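Local coordinates for protein glucuronoarabinoxylan endo-1,4-beta-xylanase (Clostridium papyrosolvens, PDB 4FMV) that probably cleaves internal beta-1,4 linkages in plant cell-wall polysaccharides such as xylan, through the family 30 glycoside hydrolase module of a longer protein, at residues S30-V33 against M34-Y38; S67-L70 against A71-K74. All coordinates share one frame; numbering follows the deposited sequence.

Contact 1: S30-V33 against M34-Y38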
ATOM      1  N   SER A  30      -0.392 -16.246  12.558  1.00  9.24           N
ATOM      2  CA  SER A  30      -1.135 -16.483  13.806  1.00 13.90           C
ATOM      3  C   SER A  30      -2.195 -15.412  14.075  1.00 13.31           C
ATOM      4  O   SER A  30      -2.104 -14.284  13.578  1.00  8.77           O
ATOM      5  CB  SER A  30      -0.175 -16.544  14.991  1.00 15.30           C
ATOM      6  OG  SER A  30       0.407 -15.267  15.235  1.00 14.77           O
ATOM      7  N   ASP A  31      -3.203 -15.749  14.871  1.00 11.52           N
ATOM      8  CA  ASP A  31      -4.125 -14.721  15.325  1.00 14.11           C
ATOM      9  C   ASP A  31      -3.349 -13.625  16.041  1.00 12.97           C
ATOM     10  O   ASP A  31      -3.662 -12.454  15.896  1.00 14.11           O
ATOM     11  CB  ASP A  31      -5.183 -15.284  16.280  1.00 20.31           C
ATOM     12  CG  ASP A  31      -6.457 -15.700  15.564  1.00 23.76           C
ATOM     13  OD1 ASP A  31      -6.917 -14.974  14.653  1.00 21.55           O
ATOM     14  OD2 ASP A  31      -6.990 -16.765  15.916  1.00 24.69           O
ATOM     15  N   TYR A  32      -2.343 -14.005  16.827  1.00 10.77           N
ATOM     16  CA  TYR A  32      -1.589 -13.023  17.606  1.00 12.78           C
ATOM     17  C   TYR A  32      -1.035 -11.905  16.703  1.00 13.25           C
ATOM     18  O   TYR A  32      -1.180 -10.697  16.972  1.00 10.82           O
ATOM     19  CB  TYR A  32      -0.427 -13.728  18.324  1.00 14.62           C
ATOM     20  CG  TYR A  32       0.341 -12.874  19.311  1.00 17.72           C
ATOM     21  CD1 TYR A  32      -0.177 -11.670  19.785  1.00 16.34           C
ATOM     22  CD2 TYR A  32       1.588 -13.284  19.786  1.00 16.04           C
ATOM     23  CE1 TYR A  32       0.519 -10.905  20.711  1.00 16.04           C
ATOM     24  CE2 TYR A  32       2.290 -12.522  20.697  1.00 15.84           C
ATOM     25  CZ  TYR A  32       1.751 -11.333  21.159  1.00 16.86           C
ATOM     26  OH  TYR A  32       2.464 -10.586  22.070  1.00 16.34           O
ATOM     27  N   VAL A  33      -0.366 -12.307  15.640  1.00 10.26           N
ATOM     28  CA  VAL A  33       0.273 -11.325  14.765  1.00  9.79           C
ATOM     29  C   VAL A  33      -0.750 -10.479  13.996  1.00 12.47           C
ATOM     30  O   VAL A  33      -0.603  -9.258  13.895  1.00 13.17           O
ATOM     31  CB  VAL A  33       1.237 -12.015  13.814  1.00  8.90           C
ATOM     32  CG1 VAL A  33       1.712 -11.035  12.716  1.00  7.25           C
ATOM     33  CG2 VAL A  33       2.417 -12.564  14.619  1.00  8.74           C
ATOM     34  N   MET A  34      -1.791 -11.125  13.469  1.00 13.33           N
ATOM     35  CA  MET A  34      -2.883 -10.415  12.785  1.00 11.81           C
ATOM     36  C   MET A  34      -3.642  -9.474  13.727  1.00 11.65           C
ATOM     37  O   MET A  34      -4.039  -8.368  13.326  1.00 12.01           O
ATOM     38  CB  MET A  34      -3.843 -11.405  12.109  1.00  9.89           C
ATOM     39  CG  MET A  34      -3.160 -12.234  11.020  1.00  8.72           C
ATOM     40  SD  MET A  34      -2.349 -11.216   9.728  1.00 13.57           S
ATOM     41  CE  MET A  34      -3.795 -10.726   8.776  1.00  8.63           C
ATOM     42  N   ASN A  35      -3.822  -9.895  14.983  1.00 10.89           N
ATOM     43  CA  ASN A  35      -4.486  -9.042  15.987  1.00 14.02           C
ATOM     44  C   ASN A  35      -3.648  -7.829  16.334  1.00 12.57           C
ATOM     45  O   ASN A  35      -4.177  -6.734  16.542  1.00 13.04           O
ATOM     46  CB  ASN A  35      -4.840  -9.825  17.269  1.00 15.48           C
ATOM     47  CG  ASN A  35      -5.943 -10.850  17.045  1.00 16.63           C
ATOM     48  OD1 ASN A  35      -6.658 -10.802  16.040  1.00 18.16           O
ATOM     49  ND2 ASN A  35      -6.085 -11.793  17.991  1.00 16.18           N
ATOM     50  N   SER A  36      -2.330  -8.013  16.380  1.00 11.55           N
ATOM     51  CA  SER A  36      -1.432  -6.892  16.650  1.00 10.28           C
ATOM     52  C   SER A  36      -1.450  -5.899  15.490  1.00 10.77           C
ATOM     53  O   SER A  36      -1.561  -4.689  15.697  1.00 12.71           O
ATOM     54  CB  SER A  36       0.000  -7.380  16.899  1.00  9.83           C
ATOM     55  OG  SER A  36       0.101  -8.132  18.104  1.00 10.92           O
ATOM     56  N   LEU A  37      -1.316  -6.417  14.270  1.00  9.09           N
ATOM     57  CA  LEU A  37      -1.205  -5.562  13.088  1.00 10.75           C
ATOM     58  C   LEU A  37      -2.547  -5.015  12.613  1.00  9.93           C
ATOM     59  O   LEU A  37      -2.672  -3.818  12.301  1.00  8.57           O
ATOM     60  CB  LEU A  37      -0.531  -6.334  11.947  1.00  8.22           C
ATOM     61  CG  LEU A  37       0.933  -6.699  12.227  1.00 11.28           C
ATOM     62  CD1 LEU A  37       1.563  -7.255  10.993  1.00 14.96           C
ATOM     63  CD2 LEU A  37       1.710  -5.453  12.701  1.00 12.06           C
ATOM     64  N   TYR A  38      -3.526  -5.909  12.485  1.00  7.25           N
ATOM     65  CA  TYR A  38      -4.840  -5.524  11.996  1.00  8.02           C
ATOM     66  C   TYR A  38      -5.789  -4.955  13.041  1.00 13.31           C
ATOM     67  O   TYR A  38      -6.621  -4.112  12.697  1.00 11.81           O
ATOM     68  CB  TYR A  38      -5.447  -6.607  11.077  1.00  6.69           C
ATOM     69  CG  TYR A  38      -4.655  -6.612   9.785  1.00 10.72           C
ATOM     70  CD1 TYR A  38      -3.371  -7.176   9.735  1.00 10.36           C
ATOM     71  CD2 TYR A  38      -5.124  -5.953   8.656  1.00 10.94           C
ATOM     72  CE1 TYR A  38      -2.606  -7.138   8.574  1.00  9.56           C
ATOM     73  CE2 TYR A  38      -4.359  -5.905   7.485  1.00 10.31           C
ATOM     74  CZ  TYR A  38      -3.108  -6.497   7.455  1.00 10.27           C
ATOM     75  OH  TYR A  38      -2.351  -6.438   6.302  1.00  8.96           O
TER
HETATM   76  O   HOH W   1      -6.572 -12.338  14.048  1.00 15.25           O
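M34 N gives a nearly straight hydrogen bond to S30 O (3.2 Å, 174°), the first of four such i to i+4 bonds between the two segments; N35 N to D31 O follows at 2.7 Å. S30 is the N-cap: its OG accepts from V33 N at 3.1 Å, and serine suits the place because its short hydroxyl reaches an amide lacking a carbonyl partner in the first turn. D31 and N35, one turn apart, have a water between them that lies 2.7 Å from D31 OD1 and probably bridges to N35 OD1, which also receives a weak hydrogen bond from K79 NZ. D31 is exposed and N35 partly so, and their polar ends suit a side facing water.

V33 CG1, anti to the backbone N (chi1 169°), runs alongside L37 and reaches its CD1 at 4.2 Å; branched apolar chains suit these buried positions. S36 OG approaches Y32 CE1 at 3.8 Å, obliquely to the ring.

M34 bends at chi2 and chi3 and rests on L46 of strand 45-49 and A76 of helix 67-78, while Y38 reaches the backbone of I45, so helix 31-40 lies against both the next strand and the next helix.

Contact 2: S67-L70 against A71-K74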
ATOM      1  N   SER A  67      -5.233 -22.400   0.770  1.00 12.24           N
ATOM      2  CA  SER A  67      -5.829 -22.277   2.094  1.00 11.41           C
ATOM      3  C   SER A  67      -5.065 -21.391   3.100  1.00 10.01           C
ATOM      4  O   SER A  67      -5.694 -20.764   3.948  1.00  8.69           O
ATOM      5  CB  SER A  67      -6.159 -23.649   2.710  1.00 14.09           C
ATOM      6  OG  SER A  67      -4.995 -24.427   2.851  1.00 14.06           O
ATOM      7  N   PRO A  68      -3.719 -21.417   3.077  1.00  8.60           N
ATOM      8  CA  PRO A  68      -3.009 -20.533   4.006  1.00  9.91           C
ATOM      9  C   PRO A  68      -3.360 -19.053   3.784  1.00  9.36           C
ATOM     10  O   PRO A  68      -3.568 -18.321   4.741  1.00 11.10           O
ATOM     11  CB  PRO A  68      -1.531 -20.792   3.679  1.00 10.93           C
ATOM     12  CG  PRO A  68      -1.511 -22.222   3.189  1.00  9.99           C
ATOM     13  CD  PRO A  68      -2.789 -22.313   2.360  1.00  8.99           C
ATOM     14  N   GLU A  69      -3.436 -18.619   2.534  1.00  8.77           N
ATOM     15  CA  GLU A  69      -3.730 -17.227   2.259  1.00  6.95           C
ATOM     16  C   GLU A  69      -5.211 -16.927   2.484  1.00  8.89           C
ATOM     17  O   GLU A  69      -5.562 -15.824   2.878  1.00  8.57           O
ATOM     18  CB  GLU A  69      -3.277 -16.838   0.847  1.00 10.19           C
ATOM     19  CG  GLU A  69      -1.748 -16.738   0.666  1.00 11.40           C
ATOM     20  CD  GLU A  69      -1.166 -15.475   1.265  1.00 10.76           C
ATOM     21  OE1 GLU A  69      -0.154 -14.966   0.721  1.00  9.65           O
ATOM     22  OE2 GLU A  69      -1.708 -14.998   2.289  1.00 11.97           O
ATOM     23  N   LEU A  70      -6.082 -17.906   2.242  1.00  9.42           N
ATOM     24  CA  LEU A  70      -7.477 -17.764   2.680  1.00 11.06           C
ATOM     25  C   LEU A  70      -7.570 -17.473   4.197  1.00 11.63           C
ATOM     26  O   LEU A  70      -8.326 -16.606   4.628  1.00 10.21           O
ATOM     27  CB  LEU A  70      -8.323 -18.995   2.312  1.00  8.65           C
ATOM     28  CG  LEU A  70      -9.722 -19.025   2.958  1.00 11.87           C
ATOM     29  CD1 LEU A  70     -10.594 -17.903   2.412  1.00  9.67           C
ATOM     30  CD2 LEU A  70     -10.422 -20.374   2.767  1.00 11.65           C
ATOM     31  N   ALA A  71      -6.809 -18.202   5.007  1.00 11.67           N
ATOM     32  CA  ALA A  71      -6.857 -17.997   6.445  1.00 11.91           C
ATOM     33  C   ALA A  71      -6.371 -16.585   6.807  1.00  9.66           C
ATOM     34  O   ALA A  71      -6.943 -15.919   7.678  1.00  7.90           O
ATOM     35  CB  ALA A  71      -6.043 -19.085   7.183  1.00 12.69           C
ATOM     36  N   ASN A  72      -5.313 -16.136   6.138  1.00 11.34           N
ATOM     37  CA  ASN A  72      -4.786 -14.791   6.333  1.00 10.59           C
ATOM     38  C   ASN A  72      -5.834 -13.744   5.976  1.00 12.33           C
ATOM     39  O   ASN A  72      -6.093 -12.817   6.735  1.00 14.99           O
ATOM     40  CB  ASN A  72      -3.506 -14.615   5.505  1.00  7.37           C
ATOM     41  CG  ASN A  72      -2.376 -15.530   5.991  1.00 11.53           C
ATOM     42  OD1 ASN A  72      -2.325 -15.879   7.173  1.00 10.00           O
ATOM     43  ND2 ASN A  72      -1.483 -15.930   5.083  1.00  9.70           N
ATOM     44  N   ALA A  73      -6.459 -13.936   4.821  1.00 12.14           N
ATOM     45  CA  ALA A  73      -7.533 -13.079   4.347  1.00 11.36           C
ATOM     46  C   ALA A  73      -8.675 -12.998   5.347  1.00 11.41           C
ATOM     47  O   ALA A  73      -9.190 -11.911   5.623  1.00 11.04           O
ATOM     48  CB  ALA A  73      -8.049 -13.593   2.990  1.00 10.88           C
ATOM     49  N   LYS A  74      -9.080 -14.142   5.906  1.00  9.98           N
ATOM     50  CA  LYS A  74     -10.180 -14.130   6.871  1.00  9.56           C
ATOM     51  C   LYS A  74      -9.833 -13.341   8.132  1.00 10.04           C
ATOM     52  O   LYS A  74     -10.692 -12.654   8.685  1.00 11.74           O
ATOM     53  CB  LYS A  74     -10.627 -15.548   7.234  1.00 10.69           C
ATOM     54  CG  LYS A  74     -11.368 -16.302   6.113  1.00 10.87           C
ATOM     55  CD  LYS A  74     -11.823 -17.676   6.621  1.00 14.40           C
ATOM     56  CE  LYS A  74     -12.675 -18.434   5.615  1.00 20.04           C
ATOM     57  NZ  LYS A  74     -13.281 -19.697   6.227  1.00 21.93           N
TER
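E69 and N72 meet on the buried side of the helix, where N72 ND2 donates to E69 OE2 at 3.0 Å along an almost perfectly straight line (179°). The acceptor lies in the plane of the N72 amide, but the donor stands above the carboxylate plane, 50° out of it, and the two flat groups are turned 89° apart. E69 can present this oxygen because its chain bends at chi2, which folds the carboxylate back beside the helix. Both ends are held further: E69 OE2 also bonds S23 OG and E69 OE1 the amide of R49, while N72 ND2 also donates to G27 O and N72 OD1 accepts from I29 N. An asparagine suits such a place, since its amide donates and accepts at once; the several donors round the glutamate probably favour its ionised form.

The scaffold is an ordinary alpha-helical turn, with A73 N bonded to E69 O at 2.9 Å and A71 N to S67 O at 3.0 Å. Helix 67-78 connects strands 45-49 and 82-86 in a beta-alpha-beta unit of the (beta/alpha)8 barrel, and the E69 and N72 side chains lie against L48 and L46 of strand 45-49. A73 is buried as well; its single methyl carbon takes little room, and CB sits 3.3 Å from E69 O.

Contact is looser toward solvent. K74 is exposed, and its extended chain passes L70 obliquely, CE coming 3.9 Å from L70 CD1. A lysine fits this exposed position because its methylenes can pack on a leucine while the ammonium group lies farther out. L70 itself is buried, packing on Y127 and M128 of helix 114-130.

Contact 1 precedes contact 2 along the chain, each being a stretch within one helix, 31-40 and 67-78 respectively. Strand 45-49 lies between these helices in sequence: it ends the beta-alpha-beta unit holding the first helix and begins the unit holding the second. The centres of the two contacts are about 13 Å apart, on the same side of the chain's centre, and they touch directly where M34 CE packs 3.7 Å from N72 O. Both contacts rest on L46, so the two helices pack on each other as well as on strand 45-49, as neighbours in the outer layer of the (beta/alpha)8 barrel of this catalytic module.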